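Local structure of techylectin-5A (Tachypleus tridentatus, 1JC9) at residues A[96-101]-A[120-125]; A[141-146]-A[153-158]; A[200-205]-A[217-222]. The protein acts as a secreted innate-immunity lectin that recognises acetyl groups on cell surfaces and agglutinates human erythrocytes and Gram-positive and Gram-negative bacteria. All coordinates share one frame; numbering follows the deposited sequence.

Contact 1: A[96-101]-A[120-125]; sequences GNYGNP and EKDFWL
Tyr98 and Asn100 close on Lys121 and Asp122 where, in the fibrinogen C-terminal fold, the loop that leaves strand 89-95 returns past the residues leading into strand 123-124. The polar part centres on the Asp122 carboxylate. Asn100 ND2 donates to OD2 of Asp122 at 3.1 Å with an N-H...O angle of 159°, on the syn lone pair and close to the amide plane of Asn100; a weak, bent bond from the same nitrogen reaches OD1. Amide and carboxylate are nearly coplanar, 28° apart. Asp122 CG stands between the backbone N and the carbonyl carbon (chi1 46°), and the bond to its CB is directed toward 96-101.

The apolar part is a CH-pi contact: Lys121 CB lies 4.0 Å from the centroid of the Tyr98 ring, over its face, and Lys121 CA sits above the ring centre. Beyond CG the lysine chain runs extended and its end leads away from the loop. Lys121 O accepts from Arg94 NH1, which ties the backbone just before Asp122 to strand 89-95; the Asp122 side chain itself touches Tyr104.

Waters add further links. One molecule donates to both Gly96 O and Asp122 OD2; a second accepts from Tyr98 N and Asn100 N, each at 3.0 Å, and donates to Asp122 OD2 at 2.9 Å.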
loop_
_atom_site.group_PDB
_atom_site.type_symbol
_atom_site.label_atom_id
_atom_site.label_comp_id
_atom_site.label_asym_id
_atom_site.label_seq_id
_atom_site.Cartn_x
_atom_site.Cartn_y
_atom_site.Cartn_z
ATOM N N GLY A 96 -9.923 -6.444 1.453
ATOM C CA GLY A 96 -11.370 -6.484 1.557
ATOM C C GLY A 96 -11.792 -7.921 1.764
ATOM O O GLY A 96 -10.944 -8.811 1.782
ATOM N N ASN A 97 -13.087 -8.160 1.934
ATOM C CA ASN A 97 -13.577 -9.521 2.122
ATOM C C ASN A 97 -13.971 -10.042 0.744
ATOM O O ASN A 97 -15.129 -9.943 0.349
ATOM C CB ASN A 97 -14.795 -9.526 3.041
ATOM C CG ASN A 97 -15.097 -10.903 3.596
ATOM O OD1 ASN A 97 -14.925 -11.911 2.908
ATOM N ND2 ASN A 97 -15.558 -10.955 4.842
ATOM N N TYR A 98 -13.004 -10.595 0.016
ATOM C CA TYR A 98 -13.256 -11.087 -1.334
ATOM C C TYR A 98 -13.182 -12.597 -1.502
ATOM O O TYR A 98 -13.219 -13.095 -2.624
ATOM C CB TYR A 98 -12.283 -10.422 -2.312
ATOM C CG TYR A 98 -12.432 -8.921 -2.393
ATOM C CD1 TYR A 98 -13.534 -8.344 -3.023
ATOM C CD2 TYR A 98 -11.483 -8.073 -1.823
ATOM C CE1 TYR A 98 -13.686 -6.960 -3.083
ATOM C CE2 TYR A 98 -11.626 -6.689 -1.878
ATOM C CZ TYR A 98 -12.727 -6.141 -2.509
ATOM O OH TYR A 98 -12.873 -4.774 -2.568
ATOM N N GLY A 99 -13.066 -13.329 -0.400
ATOM C CA GLY A 99 -13.015 -14.776 -0.501
ATOM C C GLY A 99 -11.656 -15.424 -0.329
ATOM O O GLY A 99 -11.565 -16.648 -0.244
ATOM N N ASN A 100 -10.592 -14.628 -0.283
ATOM C CA ASN A 100 -9.260 -15.197 -0.109
ATOM C C ASN A 100 -9.016 -15.510 1.364
ATOM O O ASN A 100 -9.654 -14.932 2.240
ATOM C CB ASN A 100 -8.195 -14.229 -0.633
ATOM C CG ASN A 100 -8.195 -14.131 -2.148
ATOM O OD1 ASN A 100 -8.082 -15.140 -2.840
ATOM N ND2 ASN A 100 -8.321 -12.916 -2.671
ATOM N N PRO A 101 -8.097 -16.444 1.654
ATOM C CA PRO A 101 -7.772 -16.829 3.032
ATOM C C PRO A 101 -7.289 -15.622 3.838
ATOM O O PRO A 101 -6.738 -14.676 3.274
ATOM C CB PRO A 101 -6.663 -17.865 2.849
ATOM C CG PRO A 101 -6.956 -18.449 1.513
ATOM C CD PRO A 101 -7.311 -17.239 0.695
ATOM N N GLU A 120 -8.942 -5.798 -9.061
ATOM C CA GLU A 120 -10.320 -5.397 -8.788
ATOM C C GLU A 120 -10.780 -5.895 -7.418
ATOM O O GLU A 120 -11.867 -5.553 -6.954
ATOM C CB GLU A 120 -11.261 -5.916 -9.882
ATOM C CG GLU A 120 -11.044 -5.250 -11.233
ATOM C CD GLU A 120 -12.075 -5.662 -12.266
ATOM O OE1 GLU A 120 -13.271 -5.369 -12.064
ATOM O OE2 GLU A 120 -11.688 -6.281 -13.280
ATOM N N LYS A 121 -9.943 -6.702 -6.777
ATOM C CA LYS A 121 -10.239 -7.239 -5.454
ATOM C C LYS A 121 -9.072 -6.899 -4.538
ATOM O O LYS A 121 -8.603 -5.761 -4.554
ATOM C CB LYS A 121 -10.458 -8.747 -5.547
ATOM C CG LYS A 121 -11.679 -9.084 -6.393
ATOM C CD LYS A 121 -11.909 -10.574 -6.536
ATOM C CE LYS A 121 -13.187 -10.837 -7.325
ATOM N NZ LYS A 121 -13.420 -12.295 -7.547
ATOM N N ASP A 122 -8.601 -7.855 -3.741
ATOM C CA ASP A 122 -7.469 -7.577 -2.858
ATOM C C ASP A 122 -6.156 -7.929 -3.553
ATOM O O ASP A 122 -6.038 -8.982 -4.181
ATOM C CB ASP A 122 -7.617 -8.319 -1.518
ATOM C CG ASP A 122 -8.014 -9.784 -1.678
ATOM O OD1 ASP A 122 -8.527 -10.172 -2.748
ATOM O OD2 ASP A 122 -7.827 -10.548 -0.707
ATOM N N PHE A 123 -5.171 -7.038 -3.455
ATOM C CA PHE A 123 -3.896 -7.264 -4.129
ATOM C C PHE A 123 -2.777 -6.351 -3.636
ATOM O O PHE A 123 -2.999 -5.440 -2.840
ATOM C CB PHE A 123 -4.059 -7.004 -5.627
ATOM C CG PHE A 123 -4.196 -5.540 -5.967
ATOM C CD1 PHE A 123 -5.363 -4.842 -5.651
ATOM C CD2 PHE A 123 -3.131 -4.840 -6.534
ATOM C CE1 PHE A 123 -5.466 -3.470 -5.891
ATOM C CE2 PHE A 123 -3.221 -3.465 -6.778
ATOM C CZ PHE A 123 -4.388 -2.779 -6.455
ATOM N N TRP A 124 -1.575 -6.625 -4.140
ATOM C CA TRP A 124 -0.374 -5.843 -3.872
ATOM C C TRP A 124 0.208 -5.702 -5.272
ATOM O O TRP A 124 0.521 -6.702 -5.913
ATOM C CB TRP A 124 0.610 -6.596 -2.973
ATOM C CG TRP A 124 1.896 -5.828 -2.766
ATOM C CD1 TRP A 124 3.107 -6.077 -3.352
ATOM C CD2 TRP A 124 2.085 -4.678 -1.929
ATOM N NE1 TRP A 124 4.039 -5.152 -2.928
ATOM C CE2 TRP A 124 3.436 -4.284 -2.055
ATOM C CE3 TRP A 124 1.242 -3.943 -1.083
ATOM C CZ2 TRP A 124 3.965 -3.188 -1.365
ATOM C CZ3 TRP A 124 1.771 -2.852 -0.397
ATOM C CH2 TRP A 124 3.120 -2.488 -0.545
ATOM N N LEU A 125 0.340 -4.469 -5.750
ATOM C CA LEU A 125 0.828 -4.233 -7.104
ATOM C C LEU A 125 2.192 -4.829 -7.440
ATOM O O LEU A 125 2.401 -5.292 -8.557
ATOM C CB LEU A 125 0.837 -2.727 -7.401
ATOM C CG LEU A 125 1.041 -2.337 -8.866
ATOM C CD1 LEU A 125 -0.134 -2.850 -9.701
ATOM C CD2 LEU A 125 1.155 -0.824 -8.987
HETATM O O HOH W 1 -7.719 -9.002 1.711
HETATM O O HOH W 2 -10.260 -11.668 0.298
HETATM O O HOH W 3 -7.085 -11.195 -5.293
#

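Contact 2: A[141-146]-A[153-158]; sequences IRFDLK and RYAIYQ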
loop_
_atom_site.group_PDB
_atom_site.type_symbol
_atom_site.label_atom_id
_atom_site.label_comp_id
_atom_site.label_asym_id
_atom_site.label_seq_id
_atom_site.Cartn_x
_atom_site.Cartn_y
_atom_site.Cartn_z
ATOM N N ILE A 141 0.966 9.739 -1.392
ATOM C CA ILE A 141 0.227 8.504 -1.200
ATOM C C ILE A 141 -0.945 8.772 -0.272
ATOM O O ILE A 141 -0.833 9.530 0.688
ATOM C CB ILE A 141 1.121 7.376 -0.602
ATOM C CG1 ILE A 141 0.286 6.109 -0.398
ATOM C CG2 ILE A 141 1.732 7.816 0.718
ATOM C CD1 ILE A 141 1.098 4.898 0.003
ATOM N N ARG A 142 -2.085 8.170 -0.581
ATOM C CA ARG A 142 -3.263 8.340 0.251
ATOM C C ARG A 142 -3.727 6.991 0.785
ATOM O O ARG A 142 -3.782 6.012 0.042
ATOM C CB ARG A 142 -4.396 8.998 -0.550
ATOM C CG ARG A 142 -5.721 9.045 0.199
ATOM C CD ARG A 142 -6.810 9.829 -0.547
ATOM N NE ARG A 142 -8.102 9.633 0.108
ATOM C CZ ARG A 142 -8.858 10.607 0.603
ATOM N NH1 ARG A 142 -8.465 11.870 0.519
ATOM N NH2 ARG A 142 -10.003 10.310 1.201
ATOM N N PHE A 143 -4.036 6.943 2.079
ATOM C CA PHE A 143 -4.539 5.728 2.711
ATOM C C PHE A 143 -6.023 5.939 2.999
ATOM O O PHE A 143 -6.394 6.910 3.652
ATOM C CB PHE A 143 -3.846 5.446 4.055
ATOM C CG PHE A 143 -2.399 5.035 3.939
ATOM C CD1 PHE A 143 -1.390 5.992 3.858
ATOM C CD2 PHE A 143 -2.046 3.688 3.948
ATOM C CE1 PHE A 143 -0.049 5.614 3.791
ATOM C CE2 PHE A 143 -0.710 3.301 3.879
ATOM C CZ PHE A 143 0.289 4.265 3.802
ATOM N N ASP A 144 -6.874 5.049 2.496
ATOM C CA ASP A 144 -8.299 5.139 2.768
ATOM C C ASP A 144 -8.643 3.952 3.656
ATOM O O ASP A 144 -8.472 2.799 3.259
ATOM C CB ASP A 144 -9.112 5.109 1.471
ATOM C CG ASP A 144 -9.144 6.461 0.781
ATOM O OD1 ASP A 144 -9.433 7.465 1.461
ATOM O OD2 ASP A 144 -8.884 6.530 -0.436
ATOM N N LEU A 145 -9.122 4.245 4.861
ATOM C CA LEU A 145 -9.454 3.213 5.840
ATOM C C LEU A 145 -10.930 3.235 6.238
ATOM O O LEU A 145 -11.546 4.300 6.337
ATOM C CB LEU A 145 -8.598 3.419 7.094
ATOM C CG LEU A 145 -7.152 3.866 6.851
ATOM C CD1 LEU A 145 -6.546 4.366 8.153
ATOM C CD2 LEU A 145 -6.338 2.705 6.282
ATOM N N LYS A 146 -11.489 2.057 6.486
ATOM C CA LYS A 146 -12.887 1.942 6.882
ATOM C C LYS A 146 -13.042 0.831 7.919
ATOM O O LYS A 146 -12.433 -0.232 7.782
ATOM C CB LYS A 146 -13.749 1.627 5.652
ATOM C CG LYS A 146 -15.231 1.456 5.959
ATOM C CD LYS A 146 -16.016 0.959 4.750
ATOM C CE LYS A 146 -16.006 1.965 3.613
ATOM N NZ LYS A 146 -16.787 1.470 2.441
ATOM N N ARG A 153 -11.655 7.034 7.601
ATOM C CA ARG A 153 -10.585 7.973 7.922
ATOM C C ARG A 153 -9.589 7.879 6.771
ATOM O O ARG A 153 -9.590 6.901 6.028
ATOM C CB ARG A 153 -9.893 7.581 9.231
ATOM C CG ARG A 153 -10.764 7.695 10.478
ATOM C CD ARG A 153 -11.025 9.148 10.878
ATOM N NE ARG A 153 -11.658 9.233 12.194
ATOM C CZ ARG A 153 -12.924 8.912 12.445
ATOM N NH1 ARG A 153 -13.719 8.489 11.468
ATOM N NH2 ARG A 153 -13.393 8.991 13.685
ATOM N N TYR A 154 -8.753 8.898 6.609
ATOM C CA TYR A 154 -7.757 8.888 5.549
ATOM C C TYR A 154 -6.495 9.566 6.054
ATOM O O TYR A 154 -6.524 10.302 7.045
ATOM C CB TYR A 154 -8.270 9.624 4.298
ATOM C CG TYR A 154 -8.306 11.128 4.449
ATOM C CD1 TYR A 154 -9.273 11.747 5.238
ATOM C CD2 TYR A 154 -7.328 11.930 3.862
ATOM C CE1 TYR A 154 -9.261 13.133 5.446
ATOM C CE2 TYR A 154 -7.305 13.315 4.065
ATOM C CZ TYR A 154 -8.275 13.906 4.860
ATOM O OH TYR A 154 -8.245 15.269 5.080
ATOM N N ALA A 155 -5.385 9.300 5.374
ATOM C CA ALA A 155 -4.099 9.890 5.715
ATOM C C ALA A 155 -3.382 10.127 4.397
ATOM O O ALA A 155 -3.437 9.294 3.490
ATOM C CB ALA A 155 -3.293 8.943 6.586
ATOM N N ILE A 156 -2.730 11.274 4.291
ATOM C CA ILE A 156 -2.000 11.639 3.092
ATOM C C ILE A 156 -0.549 11.877 3.484
ATOM O O ILE A 156 -0.279 12.459 4.531
ATOM C CB ILE A 156 -2.533 12.965 2.482
ATOM C CG1 ILE A 156 -4.037 12.866 2.205
ATOM C CG2 ILE A 156 -1.764 13.298 1.204
ATOM C CD1 ILE A 156 -4.396 11.966 1.062
ATOM N N TYR A 157 0.375 11.410 2.651
ATOM C CA TYR A 157 1.795 11.629 2.885
ATOM C C TYR A 157 2.384 12.120 1.571
ATOM O O TYR A 157 2.233 11.466 0.531
ATOM C CB TYR A 157 2.516 10.340 3.296
ATOM C CG TYR A 157 2.136 9.836 4.659
ATOM C CD1 TYR A 157 1.006 9.044 4.840
ATOM C CD2 TYR A 157 2.884 10.187 5.783
ATOM C CE1 TYR A 157 0.625 8.614 6.105
ATOM C CE2 TYR A 157 2.511 9.766 7.057
ATOM C CZ TYR A 157 1.381 8.981 7.210
ATOM O OH TYR A 157 1.001 8.564 8.466
ATOM N N GLN A 158 3.039 13.273 1.609
ATOM C CA GLN A 158 3.651 13.809 0.403
ATOM C C GLN A 158 4.986 13.134 0.136
ATOM O O GLN A 158 5.529 12.434 0.994
ATOM C CB GLN A 158 3.887 15.312 0.533
ATOM C CG GLN A 158 2.629 16.144 0.527
ATOM C CD GLN A 158 2.926 17.614 0.295
ATOM O OE1 GLN A 158 3.325 18.010 -0.804
ATOM N NE2 GLN A 158 2.749 18.429 1.333
HETATM O O HOH W 4 -11.354 7.062 3.361
#
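Ile141, Phe143 and Leu145 pair with Tyr157, Ala155 and Arg153 through six backbone hydrogen bonds, strands 141-146 and 153-157 running antiparallel with axes 4.7 Å apart and N-to-C directions at 169°. The shortest of these bonds runs from Phe143 N to Ala155 O, 2.8 Å. CA-H...O contacts, such as Arg142 CA to Ala155 O at 3.4 Å, accompany the non-hydrogen-bonded pairs between them.

On the face bearing Arg142, Asp144, Tyr154 and Ile156, the arginine chain is extended from CG to NE, and Tyr154 CD2 lies over one face of the guanidinium, offset toward its rim. The two planes are only 8° apart, and Tyr154 CD2 is 3.5 Å from Arg142 NH1. Ile156 CD1 presses against the arginine's aliphatic part, 3.3 Å from Arg142 CG. NE and NH2 of Arg142 grip Asp144 OD1 side-on, each at 2.9 Å. Asp144 OD2 has a second cationic partner in Lys258, and two such partners would be expected to favour the ionised form of Asp144.

The other face is largely aromatic and aliphatic, with Arg153 at its edge in a salt bridge to Asp151. Phe143 and Tyr157 meet rim to rim, CE1 of Phe143 3.7 Å from CD1 of Tyr157, with planes at 84°; Phe184 meets both rings edge-to-face. Ile141 CG2 packs on Tyr157 CB, while Asn182 and the backbone N of Phe184 hold Tyr157 OH.

Adjacent antiparallel strands 139-146 and 152-162, joined by a short connection, form a beta hairpin within the antiparallel sheet of the fibrinogen C-terminal domain, where strand 250-261 flanks 139-146 and strand 176-178 flanks 152-162.

Contact 3: A[200-205]-A[217-222]; sequences DTHETH and DRCHES. With CA (calcium ion), chain C; NAG (2-acetamido-2-deoxy-beta-D-glucopyranose), chain B.
Thr201, His202 and Glu203 meet Asp217, Arg218 and Cys219 between a calcium site and a sugar pocket. Asp200 OD2 (2.4 Å), His202 O, Thr204 O and two waters bind the calcium ion, and Asp198 completes its shell. Cys219 N and His220 N both donate to O7 of the N-acetylglucosamine, at 2.7 and 2.9 Å with angles of 161° and 166°; the acetyl methyl C8 lies over one face of the His220 ring.

Next come the groups that position these. Asp200 OD2 also accepts from His202 N, an Asx turn, while Thr204 N donates to His202 ND1 in the ring plane at 2.7 Å. Arg218 CB lies at the edge of the His202 ring, near its plane. Across the segments, Thr201 N and OG1 make weak bonds to Asp217 O, and Arg218 NH2 forms a salt bridge with Glu203 OE2, its hydrogen bond weak at 3.3 Å.

A cis peptide bond precedes Cys219, whose disulfide to Cys206 ties it to the helix following the calcium loop. Two N-H groups converging on one acetyl oxygen, with the methyl against an imidazole, imply recognition of the acetyl group itself, in keeping with the lectin's specificity.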
loop_
_atom_site.group_PDB
_atom_site.type_symbol
_atom_site.label_atom_id
_atom_site.label_comp_id
_atom_site.label_asym_id
_atom_site.label_seq_id
_atom_site.Cartn_x
_atom_site.Cartn_y
_atom_site.Cartn_z
ATOM N N ASP A 200 14.492 -5.615 9.146
ATOM C CA ASP A 200 14.064 -4.618 10.122
ATOM C C ASP A 200 15.169 -4.266 11.127
ATOM O O ASP A 200 16.293 -4.762 11.025
ATOM C CB ASP A 200 12.797 -5.097 10.846
ATOM C CG ASP A 200 13.027 -6.349 11.673
ATOM O OD1 ASP A 200 12.249 -7.316 11.514
ATOM O OD2 ASP A 200 13.973 -6.362 12.491
ATOM N N THR A 201 14.853 -3.402 12.086
ATOM C CA THR A 201 15.836 -2.987 13.083
ATOM C C THR A 201 15.500 -3.519 14.470
ATOM O O THR A 201 15.755 -2.861 15.478
ATOM C CB THR A 201 15.925 -1.457 13.167
ATOM O OG1 THR A 201 14.673 -0.930 13.626
ATOM C CG2 THR A 201 16.253 -0.872 11.806
ATOM N N HIS A 202 14.928 -4.716 14.514
ATOM C CA HIS A 202 14.557 -5.333 15.775
ATOM C C HIS A 202 15.302 -6.658 15.928
ATOM O O HIS A 202 15.723 -7.262 14.939
ATOM C CB HIS A 202 13.043 -5.556 15.807
ATOM C CG HIS A 202 12.507 -5.930 17.155
ATOM N ND1 HIS A 202 12.711 -7.169 17.722
ATOM C CD2 HIS A 202 11.768 -5.226 18.045
ATOM C CE1 HIS A 202 12.119 -7.213 18.903
ATOM N NE2 HIS A 202 11.539 -6.046 19.122
ATOM N N GLU A 203 15.472 -7.095 17.170
ATOM C CA GLU A 203 16.160 -8.347 17.458
ATOM C C GLU A 203 15.380 -9.515 16.870
ATOM O O GLU A 203 15.958 -10.502 16.416
ATOM C CB GLU A 203 16.300 -8.543 18.973
ATOM C CG GLU A 203 17.070 -7.443 19.683
ATOM C CD GLU A 203 16.410 -6.081 19.548
ATOM O OE1 GLU A 203 15.221 -5.952 19.914
ATOM O OE2 GLU A 203 17.083 -5.140 19.073
ATOM N N THR A 204 14.059 -9.398 16.882
ATOM C CA THR A 204 13.200 -10.449 16.356
ATOM C C THR A 204 12.926 -10.276 14.865
ATOM O O THR A 204 13.442 -9.361 14.224
ATOM C CB THR A 204 11.849 -10.475 17.089
ATOM O OG1 THR A 204 11.146 -9.249 16.841
ATOM C CG2 THR A 204 12.066 -10.631 18.581
ATOM N N HIS A 205 12.101 -11.171 14.336
ATOM C CA HIS A 205 11.709 -11.174 12.933
ATOM C C HIS A 205 10.302 -10.574 12.891
ATOM O O HIS A 205 9.306 -11.287 13.029
ATOM C CB HIS A 205 11.682 -12.618 12.416
ATOM C CG HIS A 205 11.749 -12.738 10.925
ATOM N ND1 HIS A 205 11.100 -11.871 10.073
ATOM C CD2 HIS A 205 12.353 -13.660 10.134
ATOM C CE1 HIS A 205 11.299 -12.252 8.823
ATOM N NE2 HIS A 205 12.055 -13.335 8.832
ATOM N N ASP A 217 9.789 -1.657 11.390
ATOM C CA ASP A 217 10.770 -0.959 12.217
ATOM C C ASP A 217 11.048 -1.801 13.463
ATOM O O ASP A 217 11.915 -2.675 13.444
ATOM C CB ASP A 217 10.226 0.411 12.634
ATOM C CG ASP A 217 11.216 1.207 13.460
ATOM O OD1 ASP A 217 10.831 2.287 13.964
ATOM O OD2 ASP A 217 12.379 0.761 13.603
ATOM N N ARG A 218 10.290 -1.546 14.532
ATOM C CA ARG A 218 10.439 -2.264 15.800
ATOM C C ARG A 218 9.126 -2.388 16.586
ATOM O O ARG A 218 9.109 -2.070 17.773
ATOM C CB ARG A 218 11.429 -1.531 16.704
ATOM C CG ARG A 218 12.884 -1.574 16.310
ATOM C CD ARG A 218 13.623 -0.481 17.081
ATOM N NE ARG A 218 15.036 -0.782 17.306
ATOM C CZ ARG A 218 15.477 -1.705 18.157
ATOM N NH1 ARG A 218 14.617 -2.426 18.871
ATOM N NH2 ARG A 218 16.780 -1.905 18.302
ATOM N N CYS A 219 8.037 -2.859 15.978
ATOM C CA CYS A 219 7.987 -3.294 14.593
ATOM C C CYS A 219 7.100 -2.412 13.712
ATOM O O CYS A 219 7.456 -2.119 12.565
ATOM C CB CYS A 219 7.472 -4.727 14.530
ATOM S SG CYS A 219 8.645 -6.013 15.068
ATOM N N HIS A 220 5.946 -1.991 14.236
ATOM C CA HIS A 220 5.040 -1.165 13.436
ATOM C C HIS A 220 3.969 -0.410 14.207
ATOM O O HIS A 220 3.727 -0.659 15.389
ATOM C CB HIS A 220 4.321 -2.039 12.403
ATOM C CG HIS A 220 3.207 -2.856 12.980
ATOM N ND1 HIS A 220 2.026 -2.296 13.425
ATOM C CD2 HIS A 220 3.105 -4.185 13.219
ATOM C CE1 HIS A 220 1.246 -3.245 13.910
ATOM N NE2 HIS A 220 1.877 -4.400 13.799
ATOM N N GLU A 221 3.327 0.515 13.497
ATOM C CA GLU A 221 2.213 1.293 14.018
ATOM C C GLU A 221 1.089 1.084 12.999
ATOM O O GLU A 221 -0.081 1.329 13.288
ATOM C CB GLU A 221 2.569 2.775 14.149
ATOM C CG GLU A 221 3.657 3.043 15.180
ATOM C CD GLU A 221 3.580 4.440 15.769
ATOM O OE1 GLU A 221 3.587 5.425 15.002
ATOM O OE2 GLU A 221 3.511 4.550 17.010
ATOM N N SER A 222 1.464 0.634 11.800
ATOM C CA SER A 222 0.501 0.317 10.737
ATOM C C SER A 222 0.949 -1.021 10.147
ATOM O O SER A 222 2.145 -1.264 9.997
ATOM C CB SER A 222 0.460 1.415 9.660
ATOM O OG SER A 222 1.732 1.671 9.101
HETATM CA CA CA C . 15.053 -8.435 12.857
HETATM C C1 NAG B . 5.305 -0.661 19.776
HETATM C C2 NAG B . 5.649 -2.193 19.469
HETATM C C3 NAG B . 6.099 -2.875 20.818
HETATM C C4 NAG B . 7.356 -2.155 21.250
HETATM C C5 NAG B . 7.006 -0.641 21.480
HETATM C C6 NAG B . 8.238 0.170 21.893
HETATM C C7 NAG B . 4.500 -3.273 17.638
HETATM C C8 NAG B . 3.322 -3.966 17.027
HETATM N N2 NAG B . 4.443 -2.862 18.957
HETATM O O1 NAG B . 4.873 0.081 18.592
HETATM O O3 NAG B . 6.429 -4.247 20.610
HETATM O O4 NAG B . 7.854 -2.742 22.506
HETATM O O5 NAG B . 6.486 0.011 20.280
HETATM O O6 NAG B . 7.710 1.524 22.048
HETATM O O7 NAG B . 5.509 -3.091 16.913
HETATM O O HOH W 5 16.860 -7.209 12.134
HETATM O O HOH W 6 16.868 -10.076 13.732
#

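In the fold
Along the chain the three contacts follow in series, all inside the one fibrinogen C-terminal domain, and none touches another. Contacts 1 and 2 reach the same antiparallel sheet: strand 89-95, from which the 96-101 loop departs, pairs with both 123-124 and 250-261, and 250-261 also pairs with 139-146. Their centres are 19 Å apart. Contact 3 belongs to loops around helix 206-210, its centre 25 Å from that of contact 1 and 22 Å from that of contact 2, though nearest atoms of contacts 2 and 3 come within about 6 Å. Ligand recognition thus sits on loops beside the sheet, with the Tyr157 side chain about 14 Å from the bound sugar.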